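Local coordinates for major capsid protein (Human herpesvirus 1, PDB 1NO7) that probably forms, as the major capsid protein VP5, the main building block of the viral capsid, here represented by its protease-resistant upper domain, at residues T388-V393 with V421-N426; Y178-A182 with D503-P507; R196-C201 with V434-A440. One frame throughout, in Å; residues are numbered along the deposited sequence.

Contact 1: T388-V393 with V421-N426; sequences TLQNMV and VANTVN
Val425 points its side chain into the turn that ends helix 382-389, where its CG1 faces the carbonyl oxygens of Thr388 and Leu389, with Thr388 O 3.2 Å away. The same methyl reaches Met392 CB at 3.5 Å. With Met392 CG set between the backbone N and the carbonyl carbon (chi1 71°), the rest of that side chain leads away from Val425 and on to Met441 of helix 438-442. Thr424 adds the next methyl: CG2 stands anti to the backbone N (chi1 -70° for OG1) and rests against Met392 CA at 3.7 Å and against the Asn391 carbonyl. This tighter half, with Val425 and Thr424 buried, is flanked by Leu389, whose side chain turns from the 421-426 segment and packs on Ala183, Leu444 and Leu447. Thr388 OG1 is likewise engaged elsewhere, hydrogen-bonded to Tyr504 OH.

The outer half is looser. Val393 CG2 and Val421 CG2 meet at 3.8 Å where the two valine side chains cross at about a right angle, and Val421 is exposed. At the other end of this rim the Asn391 amide swings across Thr424 to give one weak hydrogen bond, ND2 to Asn423 O, at 2.8 Å but bent to 123°.

Both chains change course here. Gln390, centre of an inverse gamma turn, is the first residue to leave helical geometry, while Val421 to Thr424 form a type II beta turn that delivers Thr424 to the N-cap position of helix 425-431. The arrangement is a helix C-terminus packed against a helix N-terminus, turn against turn.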
ATOM      1  N   THR A 388      19.599  11.094   9.023  1.00 45.61           N
ATOM      2  CA  THR A 388      19.056  12.444   9.220  1.00 45.61           C
ATOM      3  C   THR A 388      17.974  12.519  10.299  1.00 45.61           C
ATOM      4  O   THR A 388      17.686  13.597  10.833  1.00 45.61           O
ATOM      5  CB  THR A 388      18.465  13.024   7.929  1.00 23.30           C
ATOM      6  OG1 THR A 388      17.037  13.101   8.051  1.00 23.30           O
ATOM      7  CG2 THR A 388      18.853  12.153   6.738  1.00 23.30           C
ATOM      8  N   LEU A 389      17.374  11.377  10.613  1.00 55.31           N
ATOM      9  CA  LEU A 389      16.347  11.329  11.643  1.00 55.31           C
ATOM     10  C   LEU A 389      16.994  11.518  13.019  1.00 55.31           C
ATOM     11  O   LEU A 389      16.649  12.457  13.742  1.00 55.31           O
ATOM     12  CB  LEU A 389      15.595   9.995  11.588  1.00 38.32           C
ATOM     13  CG  LEU A 389      14.075  10.111  11.443  1.00 38.32           C
ATOM     14  CD1 LEU A 389      13.485   8.718  11.550  1.00 38.32           C
ATOM     15  CD2 LEU A 389      13.493  11.024  12.527  1.00 38.32           C
ATOM     16  N   GLN A 390      17.928  10.634  13.376  1.00100.10           N
ATOM     17  CA  GLN A 390      18.623  10.729  14.662  1.00100.10           C
ATOM     18  C   GLN A 390      19.861  11.625  14.549  1.00100.10           C
ATOM     19  O   GLN A 390      20.940  11.300  15.043  1.00100.10           O
ATOM     20  CB  GLN A 390      19.002   9.331  15.181  1.00 83.94           C
ATOM     21  CG  GLN A 390      19.727   8.448  14.183  1.00 83.94           C
ATOM     22  CD  GLN A 390      19.875   6.997  14.656  1.00 83.94           C
ATOM     23  OE1 GLN A 390      18.895   6.340  15.029  1.00 83.94           O
ATOM     24  NE2 GLN A 390      21.100   6.480  14.614  1.00 83.94           N
ATOM     25  N   ASN A 391      19.673  12.763  13.888  1.00 38.44           N
ATOM     26  CA  ASN A 391      20.711  13.762  13.676  1.00 38.44           C
ATOM     27  C   ASN A 391      20.046  15.103  14.006  1.00 38.44           C
ATOM     28  O   ASN A 391      19.919  15.986  13.139  1.00 38.44           O
ATOM     29  CB  ASN A 391      21.165  13.731  12.208  1.00 63.71           C
ATOM     30  CG  ASN A 391      21.604  15.102  11.689  1.00 63.71           C
ATOM     31  OD1 ASN A 391      22.645  15.622  12.091  1.00 63.71           O
ATOM     32  ND2 ASN A 391      20.792  15.697  10.803  1.00 63.71           N
ATOM     33  N   MET A 392      19.601  15.257  15.254  1.00 56.37           N
ATOM     34  CA  MET A 392      18.935  16.499  15.653  1.00 56.37           C
ATOM     35  C   MET A 392      19.802  17.477  16.453  1.00 56.37           C
ATOM     36  O   MET A 392      20.997  17.244  16.694  1.00 56.37           O
ATOM     37  CB  MET A 392      17.665  16.185  16.447  1.00 38.74           C
ATOM     38  CG  MET A 392      17.919  15.632  17.827  1.00 38.74           C
ATOM     39  SD  MET A 392      16.504  14.680  18.457  1.00 38.74           S
ATOM     40  CE  MET A 392      17.254  12.981  18.342  1.00 38.74           C
ATOM     41  N   VAL A 393      19.177  18.578  16.862  1.00 51.76           N
ATOM     42  CA  VAL A 393      19.850  19.625  17.627  1.00 51.76           C
ATOM     43  C   VAL A 393      18.947  20.171  18.744  1.00 51.76           C
ATOM     44  O   VAL A 393      18.097  21.051  18.523  1.00 51.76           O
ATOM     45  CB  VAL A 393      20.303  20.775  16.667  1.00 20.71           C
ATOM     46  CG1 VAL A 393      20.394  22.129  17.423  1.00 20.71           C
ATOM     47  CG2 VAL A 393      21.655  20.386  16.000  1.00 20.71           C
ATOM     48  N   VAL A 421      19.715  23.914  12.015  1.00 53.23           N
ATOM     49  CA  VAL A 421      20.879  23.545  11.210  1.00 53.23           C
ATOM     50  C   VAL A 421      20.465  22.810   9.940  1.00 53.23           C
ATOM     51  O   VAL A 421      19.657  21.880   9.984  1.00 53.23           O
ATOM     52  CB  VAL A 421      21.816  22.605  11.967  1.00 42.06           C
ATOM     53  CG1 VAL A 421      23.160  22.517  11.239  1.00 42.06           C
ATOM     54  CG2 VAL A 421      21.971  23.069  13.392  1.00 42.06           C
ATOM     55  N   ALA A 422      21.044  23.211   8.813  1.00 63.90           N
ATOM     56  CA  ALA A 422      20.736  22.589   7.531  1.00 63.90           C
ATOM     57  C   ALA A 422      21.010  21.079   7.554  1.00 63.90           C
ATOM     58  O   ALA A 422      21.976  20.623   8.176  1.00 63.90           O
ATOM     59  CB  ALA A 422      21.554  23.258   6.430  1.00 78.81           C
ATOM     60  N   ASN A 423      20.153  20.314   6.875  1.00 66.01           N
ATOM     61  CA  ASN A 423      20.278  18.854   6.805  1.00 66.01           C
ATOM     62  C   ASN A 423      20.101  18.183   8.170  1.00 66.01           C
ATOM     63  O   ASN A 423      20.696  17.137   8.454  1.00 66.01           O
ATOM     64  CB  ASN A 423      21.631  18.464   6.197  1.00 91.48           C
ATOM     65  CG  ASN A 423      21.671  18.665   4.695  1.00 91.48           C
ATOM     66  OD1 ASN A 423      20.980  17.976   3.945  1.00 91.48           O
ATOM     67  ND2 ASN A 423      22.474  19.616   4.248  1.00 91.48           N
ATOM     68  N   THR A 424      19.263  18.796   9.000  1.00 57.59           N
ATOM     69  CA  THR A 424      18.981  18.294  10.336  1.00 57.59           C
ATOM     70  C   THR A 424      17.493  18.151  10.508  1.00 57.59           C
ATOM     71  O   THR A 424      16.726  18.994  10.043  1.00 57.59           O
ATOM     72  CB  THR A 424      19.467  19.263  11.400  1.00 59.99           C
ATOM     73  OG1 THR A 424      20.896  19.260  11.415  1.00 59.99           O
ATOM     74  CG2 THR A 424      18.917  18.877  12.772  1.00 59.99           C
ATOM     75  N   VAL A 425      17.084  17.090  11.193  1.00 28.47           N
ATOM     76  CA  VAL A 425      15.661  16.856  11.415  1.00 28.47           C
ATOM     77  C   VAL A 425      14.962  18.112  11.942  1.00 28.47           C
ATOM     78  O   VAL A 425      13.744  18.266  11.793  1.00 28.47           O
ATOM     79  CB  VAL A 425      15.433  15.667  12.374  1.00 36.97           C
ATOM     80  CG1 VAL A 425      16.677  15.433  13.199  1.00 36.97           C
ATOM     81  CG2 VAL A 425      14.241  15.933  13.267  1.00 36.97           C
ATOM     82  N   ASN A 426      15.726  19.019  12.547  1.00 54.70           N
ATOM     83  CA  ASN A 426      15.132  20.258  13.041  1.00 54.70           C
ATOM     84  C   ASN A 426      14.634  21.025  11.819  1.00 54.70           C
ATOM     85  O   ASN A 426      13.545  21.602  11.836  1.00 54.70           O
ATOM     86  CB  ASN A 426      16.156  21.122  13.788  1.00 74.12           C
ATOM     87  CG  ASN A 426      16.600  20.512  15.101  1.00 74.12           C
ATOM     88  OD1 ASN A 426      16.995  21.230  16.018  1.00 74.12           O
ATOM     89  ND2 ASN A 426      16.554  19.184  15.196  1.00 74.12           N
TER

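Contact 2: Y178-A182 with D503-P507; sequences YLLQA and DYFYP
Phe505 slides its ring end between two residues one helical turn apart, Tyr178 and Ala182. CE1 lies 3.2 Å from Tyr178 CB and CE2 lies 4.0 Å from Ala182 CB, the latter at the ring edge. Leu179 N also sits at that edge, near the ring plane. The two aromatic rings of Tyr178 and Phe505 are oblique, with centroids 5.9 Å apart and planes at 62°; Tyr178 CG, anti to the carbonyl carbon (chi1 -69°), leads its ring away from the strand. Beside this, Leu179 CD2 lies over one face of the Tyr504 ring in a CH-pi contact, 3.8 Å from the centroid and 20° off the normal. Tyr504 CB in turn lies over the centre of one face of the Phe505 ring.

A second shell sets these groups in place. Val385 and Met428 touch both Tyr504 and Leu179, and Tyr173 meets the Tyr178 ring. Backbone hydrogen bonds pair Tyr504 with Arg381 and Tyr506 with Gly379, holding the strand.

Strand 505-507 is an outer strand of an antiparallel three-stranded sheet, next to 376-380. Helix 176-183 runs nearly perpendicular to it, their local axes 12.0 Å apart: a buried packing of a helix on the start of an outermost strand, carried by Tyr504 and Phe505.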
ATOM      1  N   TYR A 178       6.585  11.133   6.698  1.00 20.66           N
ATOM      2  CA  TYR A 178       6.974   9.900   6.006  1.00 20.66           C
ATOM      3  C   TYR A 178       8.146   9.261   6.749  1.00 20.66           C
ATOM      4  O   TYR A 178       8.071   8.083   7.144  1.00 20.66           O
ATOM      5  CB  TYR A 178       7.405  10.155   4.552  1.00 28.15           C
ATOM      6  CG  TYR A 178       6.291  10.583   3.610  1.00 28.15           C
ATOM      7  CD1 TYR A 178       6.025  11.930   3.383  1.00 28.15           C
ATOM      8  CD2 TYR A 178       5.503   9.637   2.941  1.00 28.15           C
ATOM      9  CE1 TYR A 178       4.998  12.331   2.510  1.00 28.15           C
ATOM     10  CE2 TYR A 178       4.470  10.029   2.063  1.00 28.15           C
ATOM     11  CZ  TYR A 178       4.225  11.381   1.854  1.00 28.15           C
ATOM     12  OH  TYR A 178       3.214  11.798   1.002  1.00 28.15           O
ATOM     13  N   LEU A 179       9.223  10.032   6.953  1.00 25.04           N
ATOM     14  CA  LEU A 179      10.391   9.488   7.656  1.00 25.04           C
ATOM     15  C   LEU A 179       9.940   8.936   9.009  1.00 25.04           C
ATOM     16  O   LEU A 179      10.370   7.842   9.408  1.00 25.04           O
ATOM     17  CB  LEU A 179      11.482  10.550   7.856  1.00 36.05           C
ATOM     18  CG  LEU A 179      11.921  11.328   6.615  1.00 36.05           C
ATOM     19  CD1 LEU A 179      10.785  12.303   6.255  1.00 36.05           C
ATOM     20  CD2 LEU A 179      13.231  12.093   6.873  1.00 36.05           C
ATOM     21  N   LEU A 180       9.078   9.684   9.705  1.00 28.87           N
ATOM     22  CA  LEU A 180       8.575   9.223  10.993  1.00 28.87           C
ATOM     23  C   LEU A 180       7.897   7.871  10.794  1.00 28.87           C
ATOM     24  O   LEU A 180       8.251   6.885  11.463  1.00 28.87           O
ATOM     25  CB  LEU A 180       7.564  10.210  11.578  1.00 16.97           C
ATOM     26  CG  LEU A 180       8.164  11.317  12.442  1.00 16.97           C
ATOM     27  CD1 LEU A 180       7.033  12.070  13.218  1.00 16.97           C
ATOM     28  CD2 LEU A 180       9.177  10.666  13.403  1.00 16.97           C
ATOM     29  N   GLN A 181       6.925   7.839   9.872  1.00 30.06           N
ATOM     30  CA  GLN A 181       6.184   6.620   9.538  1.00 30.06           C
ATOM     31  C   GLN A 181       7.182   5.516   9.188  1.00 30.06           C
ATOM     32  O   GLN A 181       7.052   4.372   9.630  1.00 30.06           O
ATOM     33  CB  GLN A 181       5.257   6.877   8.347  1.00 46.04           C
ATOM     34  CG  GLN A 181       4.786   5.602   7.651  1.00 46.04           C
ATOM     35  CD  GLN A 181       4.164   5.869   6.284  1.00 46.04           C
ATOM     36  OE1 GLN A 181       4.720   6.617   5.466  1.00 46.04           O
ATOM     37  NE2 GLN A 181       3.017   5.243   6.020  1.00 46.04           N
ATOM     38  N   ALA A 182       8.183   5.872   8.394  1.00 36.64           N
ATOM     39  CA  ALA A 182       9.207   4.913   8.014  1.00 36.64           C
ATOM     40  C   ALA A 182       9.841   4.331   9.285  1.00 36.64           C
ATOM     41  O   ALA A 182       9.922   3.104   9.436  1.00 36.64           O
ATOM     42  CB  ALA A 182      10.271   5.597   7.150  1.00 14.07           C
ATOM     43  N   ASP A 503      15.981  10.909  -2.370  1.00 60.49           N
ATOM     44  CA  ASP A 503      16.787  11.036  -1.158  1.00 60.49           C
ATOM     45  C   ASP A 503      16.567   9.877  -0.197  1.00 60.49           C
ATOM     46  O   ASP A 503      17.451   9.036  -0.043  1.00 60.49           O
ATOM     47  CB  ASP A 503      16.483  12.359  -0.452  1.00108.80           C
ATOM     48  CG  ASP A 503      17.221  13.534  -1.072  1.00108.80           C
ATOM     49  OD1 ASP A 503      18.470  13.533  -1.030  1.00108.80           O
ATOM     50  OD2 ASP A 503      16.559  14.454  -1.598  1.00108.80           O
ATOM     51  N   TYR A 504      15.385   9.818   0.426  1.00 52.50           N
ATOM     52  CA  TYR A 504      15.060   8.759   1.392  1.00 52.50           C
ATOM     53  C   TYR A 504      14.206   7.624   0.823  1.00 52.50           C
ATOM     54  O   TYR A 504      14.397   6.436   1.160  1.00 52.50           O
ATOM     55  CB  TYR A 504      14.310   9.339   2.595  1.00 62.35           C
ATOM     56  CG  TYR A 504      14.995  10.493   3.286  1.00 62.35           C
ATOM     57  CD1 TYR A 504      14.971  11.775   2.735  1.00 62.35           C
ATOM     58  CD2 TYR A 504      15.664  10.308   4.492  1.00 62.35           C
ATOM     59  CE1 TYR A 504      15.595  12.843   3.366  1.00 62.35           C
ATOM     60  CE2 TYR A 504      16.293  11.371   5.130  1.00 62.35           C
ATOM     61  CZ  TYR A 504      16.256  12.639   4.560  1.00 62.35           C
ATOM     62  OH  TYR A 504      16.885  13.707   5.169  1.00 62.35           O
ATOM     63  N   PHE A 505      13.255   8.004  -0.027  1.00 64.25           N
ATOM     64  CA  PHE A 505      12.327   7.053  -0.626  1.00 64.25           C
ATOM     65  C   PHE A 505      12.470   6.886  -2.127  1.00 64.25           C
ATOM     66  O   PHE A 505      12.703   7.854  -2.848  1.00 64.25           O
ATOM     67  CB  PHE A 505      10.917   7.507  -0.340  1.00 31.00           C
ATOM     68  CG  PHE A 505      10.662   7.803   1.104  1.00 31.00           C
ATOM     69  CD1 PHE A 505      10.328   9.094   1.507  1.00 31.00           C
ATOM     70  CD2 PHE A 505      10.678   6.777   2.050  1.00 31.00           C
ATOM     71  CE1 PHE A 505       9.998   9.377   2.832  1.00 31.00           C
ATOM     72  CE2 PHE A 505      10.352   7.036   3.389  1.00 31.00           C
ATOM     73  CZ  PHE A 505      10.007   8.347   3.786  1.00 31.00           C
ATOM     74  N   TYR A 506      12.306   5.656  -2.601  1.00 37.10           N
ATOM     75  CA  TYR A 506      12.401   5.395  -4.034  1.00 37.10           C
ATOM     76  C   TYR A 506      11.116   4.754  -4.578  1.00 37.10           C
ATOM     77  O   TYR A 506      10.625   3.757  -4.024  1.00 37.10           O
ATOM     78  CB  TYR A 506      13.599   4.500  -4.319  1.00 36.93           C
ATOM     79  CG  TYR A 506      13.601   3.218  -3.527  1.00 36.93           C
ATOM     80  CD1 TYR A 506      12.908   2.100  -3.965  1.00 36.93           C
ATOM     81  CD2 TYR A 506      14.341   3.110  -2.363  1.00 36.93           C
ATOM     82  CE1 TYR A 506      12.963   0.892  -3.265  1.00 36.93           C
ATOM     83  CE2 TYR A 506      14.407   1.910  -1.646  1.00 36.93           C
ATOM     84  CZ  TYR A 506      13.723   0.802  -2.103  1.00 36.93           C
ATOM     85  OH  TYR A 506      13.855  -0.404  -1.428  1.00 36.93           O
ATOM     86  N   PRO A 507      10.543   5.339  -5.659  1.00 45.92           N
ATOM     87  CA  PRO A 507       9.316   4.874  -6.323  1.00 45.92           C
ATOM     88  C   PRO A 507       9.460   3.436  -6.775  1.00 45.92           C
ATOM     89  O   PRO A 507      10.497   3.058  -7.338  1.00 45.92           O
ATOM     90  CB  PRO A 507       9.189   5.816  -7.520  1.00 40.40           C
ATOM     91  CG  PRO A 507       9.770   7.085  -7.014  1.00 40.40           C
ATOM     92  CD  PRO A 507      11.017   6.589  -6.285  1.00 40.40           C
TER

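Contact 3: R196-C201 with V434-A440; sequences RLVVQC and VVVDGPA
Gln200 leans from its helix onto the loop that leads into helix 438-442 and touches it along most of its length. CB packs 3.9 Å from Val436 CG2. A turn about the CB-CG bond (chi2 -136°) then brings CD to 3.9 Å from Ala440 CB and aims the amide at Asp437. OE1 accepts the backbone N-H of Asp437 at 3.0 Å, in its own carbonyl plane, and lies against Val436 CA and CG1 too. NE2 gives the second bond, to Asp437 OD2 at 3.3 Å, but reaches the carboxylate from above its plane, about 66° out of it. Gln200 thus grips one residue through backbone and side chain, fixing both ends of its amide.

Asp437 OD2 has a stronger partner in Arg196, whose NH2 makes a salt bridge to it at 2.6 Å. The bond meets the syn side of the oxygen, near the guanidinium plane. Arg196 gets there by running extended from CG to NE alongside Ala440, with NE 3.8 Å from Ala440 CB. The other carboxylate oxygen, OD1, probably caps helix 438-442 by accepting from Ala440 N, though its modelled place is less sure. Two donors on OD2 would be expected to favour the ionised form of Asp437.

Beside the polar groups, Leu197, Cys201 and Val436 form a buried apolar part. Leu197 CD1 meets Val436 CG1 at 3.4 Å, and Cys201 SG approaches Val436 CG2 at 4.2 Å.

Leu197 and Cys201 also reach Leu180 of helix 176-183, and Val434 and Val436 rest on Phe429 of helix 425-431. Ser204 of helix 195-208 takes a hydrogen bond from Val435 N. With Cys201 nearest Val434, Gln200 nearest Val436 and Leu197 nearest Ala440, the chain entering helix 438-442 lies along helix 195-208.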
ATOM      1  N   ARG A 196       4.147  10.467  22.282  1.00 46.36           N
ATOM      2  CA  ARG A 196       4.132  11.895  22.607  1.00 46.36           C
ATOM      3  C   ARG A 196       4.416  12.680  21.330  1.00 46.36           C
ATOM      4  O   ARG A 196       3.624  13.526  20.891  1.00 46.36           O
ATOM      5  CB  ARG A 196       5.204  12.216  23.651  1.00 76.30           C
ATOM      6  CG  ARG A 196       5.223  13.674  24.085  1.00 76.30           C
ATOM      7  CD  ARG A 196       6.583  14.067  24.661  1.00 76.30           C
ATOM      8  NE  ARG A 196       6.711  15.518  24.789  1.00 76.30           N
ATOM      9  CZ  ARG A 196       6.171  16.234  25.768  1.00 76.30           C
ATOM     10  NH1 ARG A 196       5.469  15.634  26.724  1.00 76.30           N
ATOM     11  NH2 ARG A 196       6.309  17.554  25.775  1.00 76.30           N
ATOM     12  N   LEU A 197       5.560  12.368  20.735  1.00 30.60           N
ATOM     13  CA  LEU A 197       6.002  13.016  19.507  1.00 30.60           C
ATOM     14  C   LEU A 197       4.897  13.097  18.475  1.00 30.60           C
ATOM     15  O   LEU A 197       4.603  14.172  17.934  1.00 30.60           O
ATOM     16  CB  LEU A 197       7.180  12.248  18.909  1.00 28.44           C
ATOM     17  CG  LEU A 197       7.622  12.720  17.528  1.00 28.44           C
ATOM     18  CD1 LEU A 197       7.676  14.243  17.494  1.00 28.44           C
ATOM     19  CD2 LEU A 197       8.993  12.106  17.214  1.00 28.44           C
ATOM     20  N   VAL A 198       4.300  11.943  18.197  1.00 34.93           N
ATOM     21  CA  VAL A 198       3.217  11.856  17.223  1.00 34.93           C
ATOM     22  C   VAL A 198       2.061  12.802  17.533  1.00 34.93           C
ATOM     23  O   VAL A 198       1.681  13.633  16.695  1.00 34.93           O
ATOM     24  CB  VAL A 198       2.646  10.439  17.152  1.00 16.70           C
ATOM     25  CG1 VAL A 198       1.291  10.479  16.478  1.00 16.70           C
ATOM     26  CG2 VAL A 198       3.601   9.527  16.383  1.00 16.70           C
ATOM     27  N   VAL A 199       1.500  12.668  18.733  1.00 35.07           N
ATOM     28  CA  VAL A 199       0.381  13.512  19.118  1.00 35.07           C
ATOM     29  C   VAL A 199       0.681  14.951  18.718  1.00 35.07           C
ATOM     30  O   VAL A 199      -0.212  15.694  18.306  1.00 35.07           O
ATOM     31  CB  VAL A 199       0.108  13.474  20.640  1.00 39.48           C
ATOM     32  CG1 VAL A 199      -1.200  14.203  20.927  1.00 39.48           C
ATOM     33  CG2 VAL A 199       0.038  12.031  21.149  1.00 39.48           C
ATOM     34  N   GLN A 200       1.952  15.331  18.821  1.00 41.98           N
ATOM     35  CA  GLN A 200       2.352  16.685  18.456  1.00 41.98           C
ATOM     36  C   GLN A 200       2.169  16.946  16.949  1.00 41.98           C
ATOM     37  O   GLN A 200       1.441  17.876  16.555  1.00 41.98           O
ATOM     38  CB  GLN A 200       3.814  16.932  18.843  1.00 63.81           C
ATOM     39  CG  GLN A 200       4.148  16.642  20.307  1.00 63.81           C
ATOM     40  CD  GLN A 200       5.010  17.733  20.928  1.00 63.81           C
ATOM     41  OE1 GLN A 200       6.042  18.120  20.371  1.00 63.81           O
ATOM     42  NE2 GLN A 200       4.586  18.234  22.085  1.00 63.81           N
ATOM     43  N   CYS A 201       2.832  16.132  16.119  1.00 29.40           N
ATOM     44  CA  CYS A 201       2.743  16.272  14.662  1.00 29.40           C
ATOM     45  C   CYS A 201       1.299  16.375  14.222  1.00 29.40           C
ATOM     46  O   CYS A 201       0.900  17.332  13.539  1.00 29.40           O
ATOM     47  CB  CYS A 201       3.339  15.064  13.961  1.00 42.32           C
ATOM     48  SG  CYS A 201       4.988  14.703  14.508  1.00 42.32           S
ATOM     49  N   VAL A 434       5.710  22.243  11.185  1.00 26.25           N
ATOM     50  CA  VAL A 434       5.392  21.353  12.300  1.00 26.25           C
ATOM     51  C   VAL A 434       5.966  21.900  13.627  1.00 26.25           C
ATOM     52  O   VAL A 434       7.074  22.445  13.645  1.00 26.25           O
ATOM     53  CB  VAL A 434       6.031  20.009  12.067  1.00 22.63           C
ATOM     54  CG1 VAL A 434       5.824  19.116  13.290  1.00 22.63           C
ATOM     55  CG2 VAL A 434       5.457  19.397  10.805  1.00 22.63           C
ATOM     56  N   VAL A 435       5.237  21.733  14.730  1.00 50.27           N
ATOM     57  CA  VAL A 435       5.710  22.224  16.028  1.00 50.27           C
ATOM     58  C   VAL A 435       5.906  21.120  17.055  1.00 50.27           C
ATOM     59  O   VAL A 435       4.956  20.668  17.698  1.00 50.27           O
ATOM     60  CB  VAL A 435       4.744  23.266  16.601  1.00 36.80           C
ATOM     61  CG1 VAL A 435       5.143  23.637  18.027  1.00 36.80           C
ATOM     62  CG2 VAL A 435       4.772  24.487  15.704  1.00 36.80           C
ATOM     63  N   VAL A 436       7.152  20.700  17.214  1.00 54.69           N
ATOM     64  CA  VAL A 436       7.493  19.649  18.155  1.00 54.69           C
ATOM     65  C   VAL A 436       8.573  20.119  19.127  1.00 54.69           C
ATOM     66  O   VAL A 436       9.629  20.574  18.682  1.00 54.69           O
ATOM     67  CB  VAL A 436       8.026  18.442  17.417  1.00 68.63           C
ATOM     68  CG1 VAL A 436       8.586  17.440  18.398  1.00 68.63           C
ATOM     69  CG2 VAL A 436       6.927  17.838  16.601  1.00 68.63           C
ATOM     70  N   ASP A 437       8.321  19.996  20.437  1.00 48.15           N
ATOM     71  CA  ASP A 437       9.292  20.414  21.449  1.00 48.15           C
ATOM     72  C   ASP A 437      10.455  19.413  21.603  1.00 48.15           C
ATOM     73  O   ASP A 437      10.434  18.309  21.033  1.00 48.15           O
ATOM     74  CB  ASP A 437       8.606  20.630  22.801  1.00 83.44           C
ATOM     75  CG  ASP A 437       8.123  19.334  23.430  1.00 83.44           C
ATOM     76  OD1 ASP A 437       8.868  18.326  23.384  1.00 83.44           O
ATOM     77  OD2 ASP A 437       7.001  19.332  23.986  1.00 83.44           O
ATOM     78  N   GLY A 438      11.460  19.819  22.385  1.00 43.41           N
ATOM     79  CA  GLY A 438      12.652  19.015  22.607  1.00 43.41           C
ATOM     80  C   GLY A 438      12.497  17.586  23.107  1.00 43.41           C
ATOM     81  O   GLY A 438      12.963  16.657  22.450  1.00 43.41           O
ATOM     82  N   PRO A 439      11.863  17.366  24.268  1.00 66.49           N
ATOM     83  CA  PRO A 439      11.699  16.004  24.785  1.00 66.49           C
ATOM     84  C   PRO A 439      11.096  15.087  23.726  1.00 66.49           C
ATOM     85  O   PRO A 439      11.595  13.975  23.489  1.00 66.49           O
ATOM     86  CB  PRO A 439      10.763  16.196  25.977  1.00 47.67           C
ATOM     87  CG  PRO A 439      11.069  17.592  26.432  1.00 47.67           C
ATOM     88  CD  PRO A 439      11.165  18.340  25.124  1.00 47.67           C
ATOM     89  N   ALA A 440      10.016  15.563  23.099  1.00 35.77           N
ATOM     90  CA  ALA A 440       9.338  14.804  22.053  1.00 35.77           C
ATOM     91  C   ALA A 440      10.398  14.377  21.040  1.00 35.77           C
ATOM     92  O   ALA A 440      10.585  13.188  20.764  1.00 35.77           O
ATOM     93  CB  ALA A 440       8.286  15.677  21.377  1.00 23.71           C
TER

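In the fold
Helix 176-183 links the contacts: Leu389 CD1 of contact 1 packs on Leu179 O of contact 2 at 3.9 Å, and Leu180 carries on to contact 3, where its CD1 lies 3.6 Å from Cys201 SG. Contacts 1 and 2 also meet through the probable hydrogen bond of 2.9 Å between Thr388 OG1 and Tyr504 OH; their centres are about 15 Å apart. Contacts 1 and 3 have the same separation of centres and lie on successive helices, 425-431 and 438-442, with nearest atoms about 6 Å apart. Centres of contacts 2 and 3 are about 19 Å apart. Contact 2 lies deepest, about 14 Å from the chain centre, against 28 and 26 Å for contacts 1 and 3.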